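Local structure of gamma-resorcylate decarboxylase (Polaromonas, 4QRO) at residues Phe290-Ile293 with Asp294-Ala297; Arg43-Leu46 with Met47-Gly51. The protein probably catalyses the metal-dependent, non-oxidative decarboxylation of gamma-resorcylate (2,6-dihydroxybenzoate) to resorcinol, as an amidohydrolase-family enzyme. All blocks are in the same frame, centred on the assembly; numbering follows the deposited sequence. Where two conformers were deposited one is given.

Contact 1: Phe290-Ile293 with Asp294-Ala297; sequences FENI and DHAA. With 38L (2-nitrobenzene-1,3-diol), chain M; ACT (acetate ion), chain L.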
ATOM      1  N   PHE A 290      11.075  -1.409 -18.548  1.00 32.38           N
ATOM      2  CA  PHE A 290       9.789  -0.761 -18.281  1.00 32.49           C
ATOM      3  C   PHE A 290      10.017   0.643 -17.740  1.00 31.05           C
ATOM      4  O   PHE A 290       9.105   1.506 -17.802  1.00 37.75           O
ATOM      5  CB  PHE A 290       8.952  -1.630 -17.319  1.00 31.06           C
ATOM      6  CG  PHE A 290       8.701  -3.017 -17.840  1.00 27.95           C
ATOM      7  CD1 PHE A 290       7.767  -3.234 -18.821  1.00 33.18           C
ATOM      8  CD2 PHE A 290       9.445  -4.106 -17.374  1.00 36.76           C
ATOM      9  CE1 PHE A 290       7.567  -4.501 -19.337  1.00 30.88           C
ATOM     10  CE2 PHE A 290       9.239  -5.387 -17.881  1.00 38.99           C
ATOM     11  CZ  PHE A 290       8.289  -5.578 -18.849  1.00 35.46           C
ATOM     12  N   GLU A 291      11.211   0.842 -17.173  1.00 29.91           N
ATOM     13  CA  GLU A 291      11.763   2.152 -16.859  1.00 29.63           C
ATOM     14  C   GLU A 291      13.078   2.336 -17.594  1.00 33.60           C
ATOM     15  O   GLU A 291      13.802   1.351 -17.853  1.00 36.07           O
ATOM     16  CB  GLU A 291      12.088   2.271 -15.375  1.00 33.61           C
ATOM     17  CG  GLU A 291      10.949   1.987 -14.450  1.00 29.69           C
ATOM     18  CD  GLU A 291       9.898   3.056 -14.496  1.00 39.22           C
ATOM     19  OE1 GLU A 291      10.183   4.160 -15.029  1.00 32.63           O
ATOM     20  OE2 GLU A 291       8.790   2.761 -14.022  1.00 35.64           O
ATOM     21  N   ASN A 292      13.401   3.587 -17.901  1.00 30.64           N
ATOM     22  CA  ASN A 292      14.689   3.939 -18.517  1.00 30.10           C
ATOM     23  C   ASN A 292      15.857   3.822 -17.561  1.00 32.99           C
ATOM     24  O   ASN A 292      15.769   4.248 -16.399  1.00 32.21           O
ATOM     25  CB  ASN A 292      14.693   5.374 -19.054  1.00 35.46           C
ATOM     26  CG  ASN A 292      14.099   5.504 -20.447  1.00 31.20           C
ATOM     27  OD1 ASN A 292      13.465   4.576 -20.978  1.00 31.11           O
ATOM     28  ND2 ASN A 292      14.335   6.651 -21.063  1.00 34.56           N
ATOM     29  N   ILE A 293      16.949   3.238 -18.051  1.00 33.72           N
ATOM     30  CA  ILE A 293      18.212   3.225 -17.346  1.00 30.84           C
ATOM     31  C   ILE A 293      18.668   4.649 -17.001  1.00 38.20           C
ATOM     32  O   ILE A 293      19.088   4.893 -15.867  1.00 35.89           O
ATOM     33  CB  ILE A 293      19.302   2.458 -18.135  1.00 32.83           C
ATOM     34  CG1 ILE A 293      19.008   0.953 -18.112  1.00 33.62           C
ATOM     35  CG2 ILE A 293      20.691   2.720 -17.544  1.00 29.88           C
ATOM     36  CD1 ILE A 293      19.682   0.176 -19.225  1.00 44.94           C
ATOM     37  N   ASP A 294      18.566   5.604 -17.928  1.00 32.07           N
ATOM     38  CA  ASP A 294      19.062   6.962 -17.623  1.00 38.89           C
ATOM     39  C   ASP A 294      18.243   7.658 -16.522  1.00 36.35           C
ATOM     40  O   ASP A 294      18.818   8.340 -15.659  1.00 35.96           O
ATOM     41  CB  ASP A 294      19.246   7.851 -18.880  1.00 37.96           C
ATOM     42  CG  ASP A 294      17.943   8.151 -19.632  1.00 42.13           C
ATOM     43  OD1 ASP A 294      16.883   7.576 -19.326  1.00 35.55           O
ATOM     44  OD2 ASP A 294      18.006   8.975 -20.575  1.00 41.63           O
ATOM     45  N   HIS A 295      16.930   7.455 -16.534  1.00 35.18           N
ATOM     46  CA  HIS A 295      16.034   7.926 -15.435  1.00 32.48           C
ATOM     47  C   HIS A 295      16.455   7.381 -14.057  1.00 41.91           C
ATOM     48  O   HIS A 295      16.639   8.142 -13.115  1.00 34.58           O
ATOM     49  CB  HIS A 295      14.574   7.540 -15.682  1.00 42.08           C
ATOM     50  CG  HIS A 295      13.937   8.257 -16.840  1.00 45.31           C
ATOM     51  ND1 HIS A 295      12.632   8.025 -17.228  1.00 37.84           N
ATOM     52  CD2 HIS A 295      14.433   9.176 -17.711  1.00 49.27           C
ATOM     53  CE1 HIS A 295      12.338   8.802 -18.261  1.00 44.07           C
ATOM     54  NE2 HIS A 295      13.420   9.495 -18.584  1.00 48.59           N
ATOM     55  N   ALA A 296      16.630   6.069 -13.956  1.00 31.49           N
ATOM     56  CA  ALA A 296      17.040   5.433 -12.699  1.00 31.65           C
ATOM     57  C   ALA A 296      18.383   5.982 -12.223  1.00 34.04           C
ATOM     58  O   ALA A 296      18.524   6.427 -11.085  1.00 33.55           O
ATOM     59  CB  ALA A 296      17.118   3.937 -12.871  1.00 39.32           C
ATOM     60  N   ALA A 297      19.372   5.951 -13.103  1.00 30.24           N
ATOM     61  CA  ALA A 297      20.734   6.292 -12.742  1.00 31.73           C
ATOM     62  C   ALA A 297      20.934   7.759 -12.400  1.00 29.94           C
ATOM     63  O   ALA A 297      21.671   8.090 -11.467  1.00 32.18           O
ATOM     64  CB  ALA A 297      21.680   5.882 -13.859  1.00 37.49           C
TER
HETATM   65  OAK 38L M 405       7.984  -4.111 -12.210  1.00 37.00           O
HETATM   66  NAG 38L M 405       7.306  -3.345 -12.837  1.00 94.55           N
HETATM   67  OAJ 38L M 405       6.801  -2.393 -12.245  1.00 44.18           O
HETATM   68  CAA 38L M 405       7.116  -3.559 -14.225  1.00 44.34           C
HETATM   69  CAF 38L M 405       6.292  -2.671 -14.912  1.00 41.16           C
HETATM   70  OAH 38L M 405       6.280  -1.354 -14.561  1.00 37.35           O
HETATM   71  CAE 38L M 405       5.484  -3.121 -15.956  1.00 36.99           C
HETATM   72  CAD 38L M 405       5.532  -4.451 -16.358  1.00 43.66           C
HETATM   73  CAC 38L M 405       6.476  -5.305 -15.793  1.00 41.87           C
HETATM   74  CAB 38L M 405       7.296  -4.851 -14.761  1.00 35.83           C
HETATM   75  OAI 38L M 405       8.261  -5.686 -14.267  1.00 35.72           O
HETATM   76  C   ACT L 404      17.894   4.986 -21.586  1.00 44.70           C
HETATM   77  O   ACT L 404      17.605   4.398 -20.538  1.00 35.47           O
HETATM   78  OXT ACT L 404      18.763   5.884 -21.575  1.00 44.72           O
HETATM   79  CH3 ACT L 404      17.188   4.600 -22.859  1.00 38.92           C
HETATM   80  O   HOH W   1      11.230   5.442 -17.307  1.00 32.96           O

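Contact 2: Arg43-Leu46 with Met47-Gly51; sequences RVRL and MDEHG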
ATOM      1  N   ARG A  43      21.623  -2.765 -24.580  1.00 34.16           N
ATOM      2  CA  ARG A  43      21.587  -2.882 -23.133  1.00 32.90           C
ATOM      3  C   ARG A  43      22.948  -2.633 -22.497  1.00 37.68           C
ATOM      4  O   ARG A  43      23.053  -1.862 -21.545  1.00 33.91           O
ATOM      5  CB  ARG A  43      21.048  -4.262 -22.721  1.00 40.93           C
ATOM      6  CG  ARG A  43      20.863  -4.451 -21.223  1.00 41.49           C
ATOM      7  CD  ARG A  43      20.323  -5.837 -20.878  1.00 33.38           C
ATOM      8  NE  ARG A  43      19.041  -6.133 -21.540  1.00 27.49           N
ATOM      9  CZ  ARG A  43      17.912  -6.479 -20.918  1.00 29.71           C
ATOM     10  NH1 ARG A  43      17.820  -6.575 -19.575  1.00 30.66           N
ATOM     11  NH2 ARG A  43      16.838  -6.694 -21.650  1.00 31.53           N
ATOM     12  N   VAL A  44      23.991  -3.243 -23.048  1.00 33.82           N
ATOM     13  CA  VAL A  44      25.321  -3.066 -22.498  1.00 29.99           C
ATOM     14  C   VAL A  44      25.861  -1.655 -22.787  1.00 36.67           C
ATOM     15  O   VAL A  44      26.516  -1.034 -21.940  1.00 34.52           O
ATOM     16  CB  VAL A  44      26.272  -4.177 -23.018  1.00 34.54           C
ATOM     17  CG1 VAL A  44      27.722  -3.910 -22.603  1.00 51.47           C
ATOM     18  CG2 VAL A  44      25.792  -5.519 -22.492  1.00 36.14           C
ATOM     19  N   ARG A  45      25.592  -1.135 -23.975  1.00 32.47           N
ATOM     20  CA  ARG A  45      25.942   0.241 -24.274  0.50 29.99           C
ATOM     21  C   ARG A  45      25.308   1.205 -23.254  1.00 35.69           C
ATOM     22  O   ARG A  45      25.961   2.141 -22.779  1.00 36.54           O
ATOM     23  CB  ARG A  45      25.520   0.571 -25.701  0.50 33.69           C
ATOM     24  CG  ARG A  45      25.523   2.035 -26.074  0.50 26.47           C
ATOM     25  CD  ARG A  45      25.289   2.160 -27.576  0.50 41.18           C
ATOM     26  NE  ARG A  45      25.647   0.917 -28.246  0.50 58.05           N
ATOM     27  CZ  ARG A  45      24.801   0.154 -28.933  0.50 30.09           C
ATOM     28  NH1 ARG A  45      25.239  -0.955 -29.470  0.50 33.70           N
ATOM     29  NH2 ARG A  45      23.534   0.504 -29.091  0.50 38.49           N
ATOM     30  N   LEU A  46      24.043   0.999 -22.908  1.00 39.43           N
ATOM     31  CA  LEU A  46      23.390   1.901 -21.921  1.00 35.48           C
ATOM     32  C   LEU A  46      23.998   1.732 -20.522  1.00 35.90           C
ATOM     33  O   LEU A  46      24.148   2.716 -19.762  1.00 33.93           O
ATOM     34  CB  LEU A  46      21.887   1.677 -21.887  1.00 35.74           C
ATOM     35  CG  LEU A  46      21.191   2.145 -23.170  1.00 36.04           C
ATOM     36  CD1 LEU A  46      19.746   1.623 -23.184  1.00 32.50           C
ATOM     37  CD2 LEU A  46      21.283   3.658 -23.344  1.00 40.50           C
ATOM     38  N   MET A  47      24.373   0.495 -20.204  1.00 32.38           N
ATOM     39  CA  MET A  47      25.083   0.185 -18.959  1.00 37.05           C
ATOM     40  C   MET A  47      26.398   0.958 -18.861  1.00 40.59           C
ATOM     41  O   MET A  47      26.694   1.589 -17.845  1.00 34.83           O
ATOM     42  CB  MET A  47      25.329  -1.317 -18.837  1.00 36.73           C
ATOM     43  CG  MET A  47      24.109  -2.138 -18.420  1.00 31.75           C
ATOM     44  SD  MET A  47      24.387  -3.901 -18.703  1.00 34.55           S
ATOM     45  CE  MET A  47      25.633  -4.219 -17.468  1.00 33.85           C
ATOM     46  N   ASP A  48      27.159   0.952 -19.946  1.00 37.24           N
ATOM     47  CA  ASP A  48      28.394   1.710 -20.033  1.00 33.95           C
ATOM     48  C   ASP A  48      28.128   3.198 -19.899  1.00 42.14           C
ATOM     49  O   ASP A  48      28.843   3.898 -19.197  1.00 37.01           O
ATOM     50  CB  ASP A  48      29.076   1.452 -21.382  1.00 35.91           C
ATOM     51  CG  ASP A  48      29.630   0.037 -21.505  1.00 33.20           C
ATOM     52  OD1 ASP A  48      29.811  -0.661 -20.484  1.00 37.49           O
ATOM     53  OD2 ASP A  48      29.883  -0.390 -22.654  1.00 39.27           O
ATOM     54  N   GLU A  49      27.103   3.685 -20.578  1.00 32.42           N
ATOM     55  CA  GLU A  49      26.824   5.113 -20.562  1.00 28.90           C
ATOM     56  C   GLU A  49      26.248   5.660 -19.251  1.00 44.61           C
ATOM     57  O   GLU A  49      26.186   6.876 -19.068  1.00 42.06           O
ATOM     58  CB  GLU A  49      25.906   5.462 -21.723  1.00 35.13           C
ATOM     59  CG  GLU A  49      26.574   5.344 -23.081  1.00 39.04           C
ATOM     60  CD  GLU A  49      25.584   5.472 -24.229  1.00 46.93           C
ATOM     61  OE1 GLU A  49      24.371   5.581 -23.973  1.00 47.46           O
ATOM     62  OE2 GLU A  49      26.023   5.465 -25.395  1.00 58.33           O
ATOM     63  N   HIS A  50      25.808   4.782 -18.356  1.00 35.67           N
ATOM     64  CA  HIS A  50      25.139   5.207 -17.104  1.00 39.43           C
ATOM     65  C   HIS A  50      25.676   4.478 -15.864  1.00 38.26           C
ATOM     66  O   HIS A  50      24.999   4.356 -14.844  1.00 33.29           O
ATOM     67  CB  HIS A  50      23.615   5.060 -17.263  1.00 38.96           C
ATOM     68  CG  HIS A  50      23.073   5.884 -18.386  1.00 39.86           C
ATOM     69  ND1 HIS A  50      22.942   7.256 -18.299  1.00 39.80           N
ATOM     70  CD2 HIS A  50      22.713   5.549 -19.649  1.00 35.47           C
ATOM     71  CE1 HIS A  50      22.492   7.725 -19.448  1.00 40.04           C
ATOM     72  NE2 HIS A  50      22.354   6.712 -20.288  1.00 35.84           N
ATOM     73  N   GLY A  51      26.922   4.020 -15.963  1.00 37.08           N
ATOM     74  CA  GLY A  51      27.701   3.586 -14.804  1.00 34.31           C
ATOM     75  C   GLY A  51      27.193   2.341 -14.132  1.00 32.82           C
ATOM     76  O   GLY A  51      27.270   2.231 -12.911  1.00 30.48           O
TER

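Contact 1: Phe290-Ile293 with Asp294-Ala297
N292 meets D294, H295 and A296 in a local contact at the N terminus of helix 293-302, where the loop leaving strand 282-283 turns from the active site into the helix. N292 is the N-cap residue, but its side chain makes no capping bond: CG anti to the carbonyl carbon (chi1 -84°) puts the amide beside the D294 carboxylate, where ND2 reaches D294 OD1 (3.2 Å) on the syn side, tilted out of both planes; R35 holds N292 OD1. CB of N292 lies over one face of the H295 imidazole, 3.9 Å from the ring centroid, a CH-pi contact. A water links E291 OE1, N292 N and H295 ND1. In this amidohydrolase fold, the first helical turn is built by A296 N to N292 O and A297 N to I293 O (3.0 Å), and D294 N donates to an acetate, probably from the crystallisation liquor. At the loop's other end F290 lays a ring face against the inhibitor 2-nitroresorcinol, whose CAC sits 3.5 Å from F290 CE2. Replacing F290 by an alanine removes the ring, and that side of the inhibitor would probably lose its aromatic cover, leaving a gap. N234 of the second subunit bonds F290 O and E291 OE2.

Contact 2: Arg43-Leu46 with Met47-Gly51
R43, V44 and R45 offer their carbonyls to the amides of M47, D48 and E49, in consecutive i to i+4 bonds along helix 42-49: M47 N to R43 O (3.0 Å), D48 N to V44 O (2.9 Å) and E49 N to R45 O (2.9 Å). The side chains of the later turn lean back on these carbonyls. With M47 CG beside its own backbone N (chi1 -77°), that carbon comes 3.3 Å from R43 O, and a bend at chi3 carries the thioether on, SD reaching 4.4 Å from V44 CG2. D48 CG likewise lies 3.3 Å from V44 O. L46 CD2 meets E49 OE1 at 3.7 Å, an apolar methyl near a carboxylate oxygen. Past the last helical residue, H50 presents its ring edge to the preceding turn: L46 O lies near the plane of the ring, 3.2 Å from H50 CD2.

Two of the charged ends are held from outside. D48 makes a salt bridge to R94, and R43 bonds D38 O and also H10 O, so it grips the backbone of a manganese ligand and may help to position it. R45 is exposed and deposited in two conformers, so its salt bridge to D41 is doubtful. The buried face, with M47 and V44, packs on F95 of strand 95-97, and M47 also reaches I52 and M55. G51, with positive phi, turns the chain into strand 52-59. Strand 4-11, this helix and the parallel neighbouring strand 52-59 form the beta-alpha-beta unit that recurs in amidohydrolase barrels.

In the fold
From the N terminus, after strand 4-11 and two intervening helices comes helix 42-49, and contact 2 spans the last turns of that helix and its exit into strand 52-59. Contact 1 comes much later, after strand 282-283, as the chain enters helix 293-302. Each is confined to one continuous run of residues, so neither closes a long loop; they stand in series, neither nesting nor crossing. In space their centres are about 11 Å apart and they touch: I293 packs on L46 and H50, and D294 CB lies 3.3 Å from H50 CE1. The start of a C-terminal helix is thereby set against an N-terminal one, joining early and late parts of the barrel.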